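Local coordinates for protein alcohol dehydrogenase (Aeropyrum pernix, PDB 1H2B) that probably catalyses the NAD+-dependent oxidation of alcohols as a zinc-containing alcohol dehydrogenase, and binds zinc and the dinucleotide cofactor, at residues 81-85 with 157-161; 213-219 with 232-238; 257-263 with 280-286. Residues are numbered along the deposited sequence.

Contact 1. Residues 81-85 with 157-161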
loop_
_atom_site.group_PDB
_atom_site.type_symbol
_atom_site.label_atom_id
_atom_site.label_comp_id
_atom_site.label_asym_id
_atom_site.label_seq_id
_atom_site.Cartn_x
_atom_site.Cartn_y
_atom_site.Cartn_z
ATOM N N ASN B 81 -16.073 18.904 19.939
ATOM C CA ASN B 81 -16.018 19.372 21.328
ATOM C C ASN B 81 -14.670 19.317 22.008
ATOM O O ASN B 81 -13.966 18.327 21.901
ATOM C CB ASN B 81 -17.002 18.533 22.142
ATOM C CG ASN B 81 -18.414 18.677 21.582
ATOM O OD1 ASN B 81 -18.880 19.808 21.442
ATOM N ND2 ASN B 81 -19.086 17.563 21.315
ATOM N N VAL B 82 -14.359 20.380 22.744
ATOM C CA VAL B 82 -13.237 20.389 23.695
ATOM C C VAL B 82 -13.743 20.854 25.054
ATOM O O VAL B 82 -14.794 21.527 25.131
ATOM C CB VAL B 82 -12.072 21.329 23.279
ATOM C CG1 VAL B 82 -11.294 20.726 22.076
ATOM C CG2 VAL B 82 -12.564 22.764 23.022
ATOM N N GLY B 83 -13.022 20.501 26.111
ATOM C CA GLY B 83 -13.475 20.925 27.414
ATOM C C GLY B 83 -12.514 20.432 28.482
ATOM O O GLY B 83 -11.350 20.165 28.220
ATOM N N TYR B 84 -13.055 20.371 29.691
ATOM C CA TYR B 84 -12.275 19.941 30.845
ATOM C C TYR B 84 -13.018 18.789 31.490
ATOM O O TYR B 84 -14.255 18.798 31.590
ATOM C CB TYR B 84 -12.160 21.086 31.855
ATOM C CG TYR B 84 -11.496 22.311 31.317
ATOM C CD1 TYR B 84 -12.250 23.357 30.772
ATOM C CD2 TYR B 84 -10.122 22.406 31.313
ATOM C CE1 TYR B 84 -11.628 24.508 30.256
ATOM C CE2 TYR B 84 -9.484 23.537 30.810
ATOM C CZ TYR B 84 -10.252 24.576 30.286
ATOM O OH TYR B 84 -9.647 25.698 29.805
ATOM N N ILE B 85 -12.284 17.770 31.916
ATOM C CA ILE B 85 -12.948 16.668 32.609
ATOM C C ILE B 85 -13.729 17.276 33.775
ATOM O O ILE B 85 -13.193 18.142 34.493
ATOM C CB ILE B 85 -11.920 15.633 33.126
ATOM C CG1 ILE B 85 -11.177 14.932 31.955
ATOM C CG2 ILE B 85 -12.591 14.597 34.039
ATOM C CD1 ILE B 85 -12.007 14.000 31.092
ATOM N N ARG B 157 -7.148 28.565 28.073
ATOM C CA ARG B 157 -8.520 28.354 27.629
ATOM C C ARG B 157 -8.676 28.792 26.171
ATOM O O ARG B 157 -9.331 28.111 25.374
ATOM C CB ARG B 157 -9.513 29.099 28.530
ATOM C CG ARG B 157 -10.997 28.800 28.238
ATOM C CD ARG B 157 -11.922 29.850 28.821
ATOM N NE ARG B 157 -11.544 31.148 28.265
ATOM C CZ ARG B 157 -11.935 31.597 27.074
ATOM N NH1 ARG B 157 -12.775 30.882 26.306
ATOM N NH2 ARG B 157 -11.484 32.767 26.646
ATOM N N GLU B 158 -8.074 29.927 25.824
ATOM C CA GLU B 158 -8.140 30.464 24.475
ATOM C C GLU B 158 -7.579 29.477 23.442
ATOM O O GLU B 158 -8.194 29.260 22.399
ATOM C CB GLU B 158 -7.358 31.795 24.427
ATOM C CG GLU B 158 -8.039 32.933 25.182
ATOM C CD GLU B 158 -7.954 32.820 26.715
ATOM O OE1 GLU B 158 -7.001 32.184 27.277
ATOM O OE2 GLU B 158 -8.869 33.389 27.369
ATOM N N LYS B 159 -6.436 28.859 23.733
ATOM C CA LYS B 159 -5.826 27.909 22.797
ATOM C C LYS B 159 -6.682 26.651 22.731
ATOM O O LYS B 159 -6.799 26.040 21.648
ATOM C CB LYS B 159 -4.396 27.546 23.206
ATOM C CG LYS B 159 -3.357 28.603 22.788
ATOM C CD LYS B 159 -2.164 28.766 23.773
ATOM C CE LYS B 159 -1.607 27.454 24.342
ATOM N NZ LYS B 159 -1.337 27.557 25.811
ATOM N N LEU B 160 -7.221 26.235 23.881
ATOM C CA LEU B 160 -8.096 25.030 23.909
ATOM C C LEU B 160 -9.288 25.214 22.973
ATOM O O LEU B 160 -9.641 24.332 22.167
ATOM C CB LEU B 160 -8.574 24.717 25.353
ATOM C CG LEU B 160 -9.546 23.545 25.512
ATOM C CD1 LEU B 160 -8.834 22.257 25.142
ATOM C CD2 LEU B 160 -9.981 23.449 26.945
ATOM N N VAL B 161 -9.936 26.372 23.088
ATOM C CA VAL B 161 -11.129 26.651 22.296
ATOM C C VAL B 161 -10.809 26.681 20.797
ATOM O O VAL B 161 -11.586 26.168 19.967
ATOM C CB VAL B 161 -11.717 28.024 22.741
ATOM C CG1 VAL B 161 -12.795 28.528 21.757
ATOM C CG2 VAL B 161 -12.291 27.893 24.155
#
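This is an apolar helix-on-strand packing contact in the GroES-like part of the chain. The short helix 157-162 lies against strand 81-88 of the mixed sheet. The axes of strand 81-85 and helix 157-161 approach to 8.8 Å, and their directions make an angle of 139°. No hydrogen bond crosses the interface, so shape and apolar contact hold it.

Leu160 is the central residue of the contact. Its CA-CB bond points toward the strand, and it sits between Val82 and Tyr84. Leu160 CD1 lies 3.8 Å from Val82 CB. Leu160 CD2 lies 3.5 Å from Tyr84 CZ and 4.0 Å from the centroid of the Tyr84 ring, 27° off the ring normal, a CH-pi contact over the face. Gly83 O is 3.8 Å from Leu160 CD2. Val82 CG2 also reaches the helix backbone, 3.4 Å from Leu160 O. The Tyr84 OH reaches the first turn of the helix, 3.6 Å from Arg157 CA. Arg157 turns its guanidinium outward, where Arg157 NH2 forms a salt bridge of 2.8 Å with Glu158 OE2.

Val161 faces away from strand 81-85 and packs on Val356 and Ile358 of strand 354-358. The helix thus covers strands of one mixed sheet, a plain packing arrangement in the GroES-like fold of zinc-containing alcohol dehydrogenases.

Contact 2. Residues 213-219 with 232-238; sequences TVIALDV and ADHVVDA. With NAJ (nicotinamide-adenine-dinucleotide (acidic form)), chain I.
Two parallel strands in extended beta conformation, 213-218 and 234-237, pair at the edge of the six-stranded parallel sheet. Their axes approach to 4.6 Å and cross at -23°. The pairs are Ile215 with His234, Ala216 with Val235, Leu217 with Val236 and Asp218 with Asp237, CA-CA 4.7 to 5.5 Å. Backbone hydrogen bonds run Ala216 N to His234 O (2.9 Å), Val236 N to Ala216 O (2.8 Å), Asp218 N to Val236 O (3.2 Å) and Ala238 N to Asp218 O (2.8 Å). At the start, Val214 O accepts from Asp233 N (2.9 Å) and His234 N (3.2 Å). Asp233 OD1 (chi1 m) accepts a hydrogen bond from Val214 N (2.8 Å).

On the face of Ile215 and Leu217, Val236 (chi1 t) fills the gap between them. Val236 CG2 is 3.8 Å from Ile215 CG2, and Val236 CB is 3.8 Å from Leu217 CD1. Leu249 of helix 242-249 covers Ile215 and Val236. On the other face, small Ala216 makes a hollow. Ala232 CB enters it, 4.0 Å from Ala216 CB, and helix 221-229 closes over with Ala227.

At the C-terminal end, Asp218 (chi1 t) accepts hydrogen bonds from the adenosine ribose, NAJ O3B to Asp218 OD1 (2.8 Å) and NAJ O2B to Asp218 OD2 (2.6 Å). Val219 CG1 lies 3.6 Å from NAJ C6A and Ala238 CB 3.7 Å from NAJ N1A, at the adenine. Strand 213-218, helix 221-229 and strand 234-237 form a beta-alpha-beta unit. An acidic residue gripping the ribose diol at the end of the second strand is characteristic of NAD-binding Rossmann folds.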
loop_
_atom_site.group_PDB
_atom_site.type_symbol
_atom_site.label_atom_id
_atom_site.label_comp_id
_atom_site.label_asym_id
_atom_site.label_seq_id
_atom_site.Cartn_x
_atom_site.Cartn_y
_atom_site.Cartn_z
ATOM N N THR B 213 0.839 20.511 -5.918
ATOM C CA THR B 213 0.396 21.886 -6.234
ATOM C C THR B 213 -1.084 21.972 -5.855
ATOM O O THR B 213 -1.883 21.189 -6.372
ATOM C CB THR B 213 0.605 22.163 -7.722
ATOM O OG1 THR B 213 2.028 22.112 -7.992
ATOM C CG2 THR B 213 0.198 23.575 -8.060
ATOM N N VAL B 214 -1.420 22.946 -5.011
ATOM C CA VAL B 214 -2.752 23.027 -4.407
ATOM C C VAL B 214 -3.582 24.092 -5.121
ATOM O O VAL B 214 -3.198 25.274 -5.169
ATOM C CB VAL B 214 -2.654 23.359 -2.927
ATOM C CG1 VAL B 214 -4.055 23.516 -2.334
ATOM C CG2 VAL B 214 -1.872 22.244 -2.206
ATOM N N ILE B 215 -4.711 23.687 -5.704
ATOM C CA ILE B 215 -5.649 24.638 -6.349
ATOM C C ILE B 215 -6.914 24.667 -5.456
ATOM O O ILE B 215 -7.568 23.604 -5.274
ATOM C CB ILE B 215 -6.045 24.170 -7.762
ATOM C CG1 ILE B 215 -4.785 23.978 -8.661
ATOM C CG2 ILE B 215 -7.046 25.180 -8.405
ATOM C CD1 ILE B 215 -5.079 23.236 -9.961
ATOM N N ALA B 216 -7.254 25.815 -4.871
ATOM C CA ALA B 216 -8.416 25.861 -3.945
ATOM C C ALA B 216 -9.563 26.548 -4.663
ATOM O O ALA B 216 -9.355 27.617 -5.306
ATOM C CB ALA B 216 -8.091 26.619 -2.670
ATOM N N LEU B 217 -10.771 25.983 -4.531
ATOM C CA LEU B 217 -11.977 26.545 -5.158
ATOM C C LEU B 217 -12.962 26.990 -4.110
ATOM O O LEU B 217 -13.189 26.304 -3.110
ATOM C CB LEU B 217 -12.670 25.454 -5.992
ATOM C CG LEU B 217 -12.124 25.327 -7.429
ATOM C CD1 LEU B 217 -10.678 24.908 -7.445
ATOM C CD2 LEU B 217 -12.931 24.300 -8.232
ATOM N N ASP B 218 -13.562 28.163 -4.341
ATOM C CA ASP B 218 -14.697 28.593 -3.515
ATOM C C ASP B 218 -15.469 29.592 -4.311
ATOM O O ASP B 218 -15.156 29.835 -5.455
ATOM C CB ASP B 218 -14.220 29.163 -2.170
ATOM C CG ASP B 218 -15.230 28.978 -1.081
ATOM O OD1 ASP B 218 -15.036 28.136 -0.167
ATOM O OD2 ASP B 218 -16.331 29.618 -1.080
ATOM N N VAL B 219 -16.498 30.157 -3.687
ATOM C CA VAL B 219 -17.408 31.072 -4.377
ATOM C C VAL B 219 -17.520 32.412 -3.683
ATOM O O VAL B 219 -18.391 33.231 -4.054
ATOM C CB VAL B 219 -18.792 30.435 -4.507
ATOM C CG1 VAL B 219 -18.725 29.239 -5.512
ATOM C CG2 VAL B 219 -19.374 30.004 -3.107
ATOM N N ALA B 232 -2.415 28.058 -0.610
ATOM C CA ALA B 232 -2.825 27.527 -1.906
ATOM C C ALA B 232 -1.948 28.131 -2.993
ATOM O O ALA B 232 -1.653 29.350 -2.962
ATOM C CB ALA B 232 -4.323 27.840 -2.224
ATOM N N ASP B 233 -1.563 27.313 -3.968
ATOM C CA ASP B 233 -0.742 27.775 -5.071
ATOM C C ASP B 233 -1.551 28.592 -6.067
ATOM O O ASP B 233 -1.029 29.514 -6.718
ATOM C CB ASP B 233 -0.056 26.586 -5.736
ATOM C CG ASP B 233 0.875 25.910 -4.791
ATOM O OD1 ASP B 233 0.587 24.811 -4.264
ATOM O OD2 ASP B 233 1.926 26.505 -4.421
ATOM N N HIS B 234 -2.827 28.235 -6.201
ATOM C CA HIS B 234 -3.723 28.891 -7.131
ATOM C C HIS B 234 -5.085 28.860 -6.478
ATOM O O HIS B 234 -5.418 27.910 -5.743
ATOM C CB HIS B 234 -3.823 28.160 -8.483
ATOM C CG HIS B 234 -2.546 28.107 -9.238
ATOM N ND1 HIS B 234 -2.066 29.171 -9.975
ATOM C CD2 HIS B 234 -1.625 27.120 -9.354
ATOM C CE1 HIS B 234 -0.899 28.850 -10.497
ATOM N NE2 HIS B 234 -0.614 27.607 -10.144
ATOM N N VAL B 235 -5.869 29.913 -6.706
ATOM C CA VAL B 235 -7.272 29.851 -6.283
ATOM C C VAL B 235 -8.169 30.090 -7.459
ATOM O O VAL B 235 -7.804 30.807 -8.411
ATOM C CB VAL B 235 -7.596 30.831 -5.126
ATOM C CG1 VAL B 235 -6.703 30.524 -3.936
ATOM C CG2 VAL B 235 -7.449 32.311 -5.568
ATOM N N VAL B 236 -9.380 29.538 -7.369
ATOM C CA VAL B 236 -10.323 29.594 -8.471
ATOM C C VAL B 236 -11.711 29.916 -7.929
ATOM O O VAL B 236 -12.204 29.278 -6.982
ATOM C CB VAL B 236 -10.359 28.231 -9.206
ATOM C CG1 VAL B 236 -11.645 28.096 -10.091
ATOM C CG2 VAL B 236 -9.100 28.000 -9.971
ATOM N N ASP B 237 -12.354 30.937 -8.532
ATOM C CA ASP B 237 -13.732 31.282 -8.183
ATOM C C ASP B 237 -14.645 30.369 -8.977
ATOM O O ASP B 237 -14.700 30.441 -10.214
ATOM C CB ASP B 237 -13.965 32.724 -8.630
ATOM C CG ASP B 237 -15.335 33.234 -8.271
ATOM O OD1 ASP B 237 -16.271 32.434 -8.003
ATOM O OD2 ASP B 237 -15.550 34.464 -8.265
ATOM N N ALA B 238 -15.289 29.445 -8.268
ATOM C CA ALA B 238 -16.084 28.415 -8.928
ATOM C C ALA B 238 -17.455 28.891 -9.342
ATOM O O ALA B 238 -18.264 28.092 -9.817
ATOM C CB ALA B 238 -16.186 27.182 -8.021
HETATM P PA NAJ I . -18.910 25.078 5.406
HETATM O O1A NAJ I . -20.294 25.639 5.235
HETATM O O2A NAJ I . -17.976 25.683 6.467
HETATM O O5B NAJ I . -18.037 25.215 4.076
HETATM C C5B NAJ I . -18.591 25.007 2.769
HETATM C C4B NAJ I . -17.703 25.834 1.855
HETATM O O4B NAJ I . -18.076 25.505 0.502
HETATM C C3B NAJ I . -17.836 27.343 2.062
HETATM O O3B NAJ I . -16.554 27.982 2.172
HETATM C C2B NAJ I . -18.589 27.699 0.788
HETATM O O2B NAJ I . -18.419 29.063 0.372
HETATM C C1B NAJ I . -18.047 26.709 -0.252
HETATM N N9A NAJ I . -18.896 26.517 -1.426
HETATM C C8A NAJ I . -20.292 26.557 -1.557
HETATM N N7A NAJ I . -20.629 26.281 -2.846
HETATM C C5A NAJ I . -19.471 26.075 -3.539
HETATM C C6A NAJ I . -19.197 25.771 -4.850
HETATM N N6A NAJ I . -20.148 25.651 -5.786
HETATM N N1A NAJ I . -17.893 25.559 -5.212
HETATM C C2A NAJ I . -16.844 25.713 -4.322
HETATM N N3A NAJ I . -17.125 26.039 -3.041
HETATM C C4A NAJ I . -18.417 26.221 -2.662
HETATM O O3 NAJ I . -19.098 23.516 5.631
HETATM P PN NAJ I . -18.216 22.498 6.521
HETATM O O1N NAJ I . -18.700 22.483 7.897
HETATM O O2N NAJ I . -16.784 22.725 6.248
HETATM O O5D NAJ I . -18.728 21.109 5.897
HETATM C C5D NAJ I . -18.380 20.818 4.545
HETATM C C4D NAJ I . -19.183 19.617 4.071
HETATM O O4D NAJ I . -18.645 18.447 4.712
HETATM C C3D NAJ I . -20.656 19.652 4.478
HETATM O O3D NAJ I . -21.404 18.901 3.505
HETATM C C2D NAJ I . -20.660 18.894 5.812
HETATM O O2D NAJ I . -21.896 18.359 6.195
HETATM C C1D NAJ I . -19.656 17.789 5.438
HETATM N N1N NAJ I . -19.045 17.009 6.514
HETATM C C2N NAJ I . -18.633 15.752 6.182
HETATM C C3N NAJ I . -17.986 14.970 7.124
HETATM C C7N NAJ I . -17.594 13.573 6.769
HETATM O O7N NAJ I . -17.053 12.865 7.775
HETATM N N7N NAJ I . -17.673 13.029 5.552
HETATM C C4N NAJ I . -17.705 15.445 8.447
HETATM C C5N NAJ I . -18.002 16.821 8.662
HETATM C C6N NAJ I . -18.689 17.566 7.723
#

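Contact 3. Residues 257-263 with 280-286; sequences VAMDFVG and RLIIVGY. With NAJ (nicotinamide-adenine-dinucleotide (acidic form)), chain I.
Two glycines meet backbone to backbone beyond the ends of a parallel strand pair. Gly263 CA lies 3.7 Å from Gly285 CA and 3.3 Å from Gly285 C. A CB on either residue would clash with the facing chain. Gly263 also has a positive phi (84/4).

Before this, strands 257-260 and 280-283 run parallel in extended beta conformation, with axes 4.6 Å apart at closest and crossing at -18°. The pairs are Val257 with Arg280, Ala258 with Leu281, Met259 with Ile282 and Asp260 with Ile283. Backbone hydrogen bonds are Ala258 N to Arg280 O (2.8 Å), Ile282 N to Ala258 O (2.8 Å) and Asp260 N to Ile282 O (2.9 Å). Asp260 O then accepts from Val284 N (3.1 Å) and Gly285 N (2.8 Å). Asp260 (chi1 t) turns its own chain: OD1 accepts from Val262 N (2.8 Å) in an Asx turn and from Gly263 N (2.9 Å).

Val257 CG1 meets Ile282 CG1 at 4.0 Å. On the other face, Leu281 (chi1 t) brings CD1 to 3.9 Å from Ala258 CB. Phe261 CE2 touches Val284 CG2 at 3.7 Å.

NAJ O3D donates a hydrogen bond to Val262 O (2.9 Å) and accepts one from Tyr286 N (3.2 Å), while NAJ N7N donates to Val284 O (3.0 Å). Tyr286 OH is hydrogen-bonded to Thr56 OG1 and Trp65 NE1. Holding the nicotinamide half with loops at the C-terminal ends of parallel strands is characteristic of Rossmann folds.

Helices 166-181 and 197-209 cover Met259 and Val284. Strand 189-193 flanks strand 255-260, and strand 303-306 flanks strand 279-283.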
loop_
_atom_site.group_PDB
_atom_site.type_symbol
_atom_site.label_atom_id
_atom_site.label_comp_id
_atom_site.label_asym_id
_atom_site.label_seq_id
_atom_site.Cartn_x
_atom_site.Cartn_y
_atom_site.Cartn_z
ATOM N N VAL B 257 -5.907 14.562 -7.850
ATOM C CA VAL B 257 -6.889 14.330 -6.771
ATOM C C VAL B 257 -7.770 15.579 -6.688
ATOM O O VAL B 257 -7.266 16.695 -6.778
ATOM C CB VAL B 257 -6.233 14.156 -5.413
ATOM C CG1 VAL B 257 -7.309 14.046 -4.316
ATOM C CG2 VAL B 257 -5.371 12.864 -5.362
ATOM N N ALA B 258 -9.091 15.362 -6.617
ATOM C CA ALA B 258 -10.004 16.456 -6.243
ATOM C C ALA B 258 -10.658 16.070 -4.941
ATOM O O ALA B 258 -10.887 14.888 -4.701
ATOM C CB ALA B 258 -11.069 16.656 -7.310
ATOM N N MET B 259 -10.950 17.063 -4.093
ATOM C CA MET B 259 -11.502 16.802 -2.760
ATOM C C MET B 259 -12.718 17.682 -2.612
ATOM O O MET B 259 -12.591 18.889 -2.652
ATOM C CB MET B 259 -10.450 17.144 -1.681
ATOM C CG MET B 259 -9.115 16.360 -1.901
ATOM S SD MET B 259 -8.021 16.649 -0.550
ATOM C CE MET B 259 -8.719 15.590 0.705
ATOM N N ASP B 260 -13.910 17.076 -2.473
ATOM C CA ASP B 260 -15.119 17.891 -2.363
ATOM C C ASP B 260 -15.452 18.074 -0.890
ATOM O O ASP B 260 -15.906 17.113 -0.238
ATOM C CB ASP B 260 -16.269 17.172 -3.071
ATOM C CG ASP B 260 -17.527 17.997 -3.077
ATOM O OD1 ASP B 260 -17.592 18.985 -2.321
ATOM O OD2 ASP B 260 -18.480 17.719 -3.833
ATOM N N PHE B 261 -15.133 19.272 -0.367
ATOM C CA PHE B 261 -15.476 19.658 1.006
ATOM C C PHE B 261 -16.697 20.571 1.048
ATOM O O PHE B 261 -16.815 21.413 1.945
ATOM C CB PHE B 261 -14.255 20.361 1.666
ATOM C CG PHE B 261 -13.152 19.430 1.994
ATOM C CD1 PHE B 261 -11.995 19.354 1.210
ATOM C CD2 PHE B 261 -13.226 18.670 3.156
ATOM C CE1 PHE B 261 -10.920 18.491 1.593
ATOM C CE2 PHE B 261 -12.179 17.773 3.520
ATOM C CZ PHE B 261 -10.992 17.730 2.741
ATOM N N VAL B 262 -17.591 20.388 0.068
ATOM C CA VAL B 262 -18.863 21.148 0.012
ATOM C C VAL B 262 -20.049 20.164 0.027
ATOM O O VAL B 262 -20.930 20.223 0.924
ATOM C CB VAL B 262 -18.948 21.965 -1.277
ATOM C CG1 VAL B 262 -20.230 22.869 -1.235
ATOM C CG2 VAL B 262 -17.679 22.839 -1.460
ATOM N N GLY B 263 -20.099 19.290 -0.985
ATOM C CA GLY B 263 -21.117 18.254 -1.002
ATOM C C GLY B 263 -22.450 18.685 -1.570
ATOM O O GLY B 263 -23.386 17.890 -1.559
ATOM N N ARG B 280 -8.615 10.813 -8.711
ATOM C CA ARG B 280 -9.391 10.343 -7.550
ATOM C C ARG B 280 -10.133 11.500 -6.979
ATOM O O ARG B 280 -9.526 12.560 -6.667
ATOM C CB ARG B 280 -8.495 9.777 -6.486
ATOM C CG ARG B 280 -7.630 8.574 -6.959
ATOM C CD ARG B 280 -6.543 8.288 -5.988
ATOM N NE ARG B 280 -7.065 7.883 -4.679
ATOM C CZ ARG B 280 -6.470 8.086 -3.522
ATOM N NH1 ARG B 280 -5.308 8.756 -3.500
ATOM N NH2 ARG B 280 -7.039 7.684 -2.384
ATOM N N LEU B 281 -11.449 11.322 -6.858
ATOM C CA LEU B 281 -12.279 12.318 -6.165
ATOM C C LEU B 281 -12.549 11.818 -4.757
ATOM O O LEU B 281 -13.169 10.762 -4.580
ATOM C CB LEU B 281 -13.589 12.556 -6.939
ATOM C CG LEU B 281 -14.661 13.389 -6.205
ATOM C CD1 LEU B 281 -14.189 14.808 -5.872
ATOM C CD2 LEU B 281 -15.902 13.376 -7.108
ATOM N N ILE B 282 -12.098 12.572 -3.763
ATOM C CA ILE B 282 -12.375 12.223 -2.379
ATOM C C ILE B 282 -13.608 12.995 -1.975
ATOM O O ILE B 282 -13.617 14.239 -2.020
ATOM C CB ILE B 282 -11.192 12.567 -1.444
ATOM C CG1 ILE B 282 -9.842 12.060 -1.994
ATOM C CG2 ILE B 282 -11.505 12.066 -0.019
ATOM C CD1 ILE B 282 -9.820 10.645 -2.359
ATOM N N ILE B 283 -14.695 12.269 -1.714
ATOM C CA ILE B 283 -15.981 12.873 -1.348
ATOM C C ILE B 283 -16.095 12.955 0.177
ATOM O O ILE B 283 -16.080 11.926 0.872
ATOM C CB ILE B 283 -17.141 12.045 -1.944
ATOM C CG1 ILE B 283 -17.043 12.136 -3.466
ATOM C CG2 ILE B 283 -18.512 12.557 -1.460
ATOM C CD1 ILE B 283 -18.005 11.141 -4.200
ATOM N N VAL B 284 -16.194 14.200 0.660
ATOM C CA VAL B 284 -16.269 14.475 2.085
ATOM C C VAL B 284 -17.580 15.184 2.376
ATOM O O VAL B 284 -18.377 14.740 3.236
ATOM C CB VAL B 284 -15.093 15.346 2.579
ATOM C CG1 VAL B 284 -15.304 15.590 4.069
ATOM C CG2 VAL B 284 -13.764 14.639 2.310
ATOM N N GLY B 285 -17.814 16.291 1.676
ATOM C CA GLY B 285 -19.140 16.931 1.767
ATOM C C GLY B 285 -20.244 16.001 1.268
ATOM O O GLY B 285 -20.008 15.122 0.425
ATOM N N TYR B 286 -21.479 16.255 1.707
ATOM C CA TYR B 286 -22.595 15.422 1.251
ATOM C C TYR B 286 -23.874 16.263 1.184
ATOM O O TYR B 286 -23.937 17.381 1.686
ATOM C CB TYR B 286 -22.798 14.164 2.130
ATOM C CG TYR B 286 -23.073 14.511 3.547
ATOM C CD1 TYR B 286 -24.372 14.745 3.947
ATOM C CD2 TYR B 286 -22.035 14.739 4.467
ATOM C CE1 TYR B 286 -24.660 15.145 5.245
ATOM C CE2 TYR B 286 -22.316 15.123 5.760
ATOM C CZ TYR B 286 -23.645 15.328 6.131
ATOM O OH TYR B 286 -23.931 15.771 7.396
HETATM P PA NAJ I . -18.910 25.078 5.406
HETATM O O1A NAJ I . -20.294 25.639 5.235
HETATM O O2A NAJ I . -17.976 25.683 6.467
HETATM O O5B NAJ I . -18.037 25.215 4.076
HETATM C C5B NAJ I . -18.591 25.007 2.769
HETATM C C4B NAJ I . -17.703 25.834 1.855
HETATM O O4B NAJ I . -18.076 25.505 0.502
HETATM C C3B NAJ I . -17.836 27.343 2.062
HETATM O O3B NAJ I . -16.554 27.982 2.172
HETATM C C2B NAJ I . -18.589 27.699 0.788
HETATM O O2B NAJ I . -18.419 29.063 0.372
HETATM C C1B NAJ I . -18.047 26.709 -0.252
HETATM N N9A NAJ I . -18.896 26.517 -1.426
HETATM C C8A NAJ I . -20.292 26.557 -1.557
HETATM N N7A NAJ I . -20.629 26.281 -2.846
HETATM C C5A NAJ I . -19.471 26.075 -3.539
HETATM C C6A NAJ I . -19.197 25.771 -4.850
HETATM N N6A NAJ I . -20.148 25.651 -5.786
HETATM N N1A NAJ I . -17.893 25.559 -5.212
HETATM C C2A NAJ I . -16.844 25.713 -4.322
HETATM N N3A NAJ I . -17.125 26.039 -3.041
HETATM C C4A NAJ I . -18.417 26.221 -2.662
HETATM O O3 NAJ I . -19.098 23.516 5.631
HETATM P PN NAJ I . -18.216 22.498 6.521
HETATM O O1N NAJ I . -18.700 22.483 7.897
HETATM O O2N NAJ I . -16.784 22.725 6.248
HETATM O O5D NAJ I . -18.728 21.109 5.897
HETATM C C5D NAJ I . -18.380 20.818 4.545
HETATM C C4D NAJ I . -19.183 19.617 4.071
HETATM O O4D NAJ I . -18.645 18.447 4.712
HETATM C C3D NAJ I . -20.656 19.652 4.478
HETATM O O3D NAJ I . -21.404 18.901 3.505
HETATM C C2D NAJ I . -20.660 18.894 5.812
HETATM O O2D NAJ I . -21.896 18.359 6.195
HETATM C C1D NAJ I . -19.656 17.789 5.438
HETATM N N1N NAJ I . -19.045 17.009 6.514
HETATM C C2N NAJ I . -18.633 15.752 6.182
HETATM C C3N NAJ I . -17.986 14.970 7.124
HETATM C C7N NAJ I . -17.594 13.573 6.769
HETATM O O7N NAJ I . -17.053 12.865 7.775
HETATM N N7N NAJ I . -17.673 13.029 5.552
HETATM C C4N NAJ I . -17.705 15.445 8.447
HETATM C C5N NAJ I . -18.002 16.821 8.662
HETATM C C6N NAJ I . -18.689 17.566 7.723
#

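Overall arrangement
The three contacts follow in series along the chain, and none nests in or crosses another. Contact 1 closes a loop of 71 residues and ties helix 157-162 to the mixed sheet of the GroES-like part. The chain then enters the Rossmann-type part. Contact 2 closes the 12-residue connection through helix 221-229, a beta-alpha-beta crossover at the sheet edge, and contact 3 closes a 16-residue excursion further along the same sheet. Strand 189-193 lies between these two pairs. The centres of contacts 2 and 3 are about 14 Å apart, and both touch NAJ, at its adenosine and nicotinamide halves. Contact 1 is about 29 Å from contact 3 between centres, across the chain's centre.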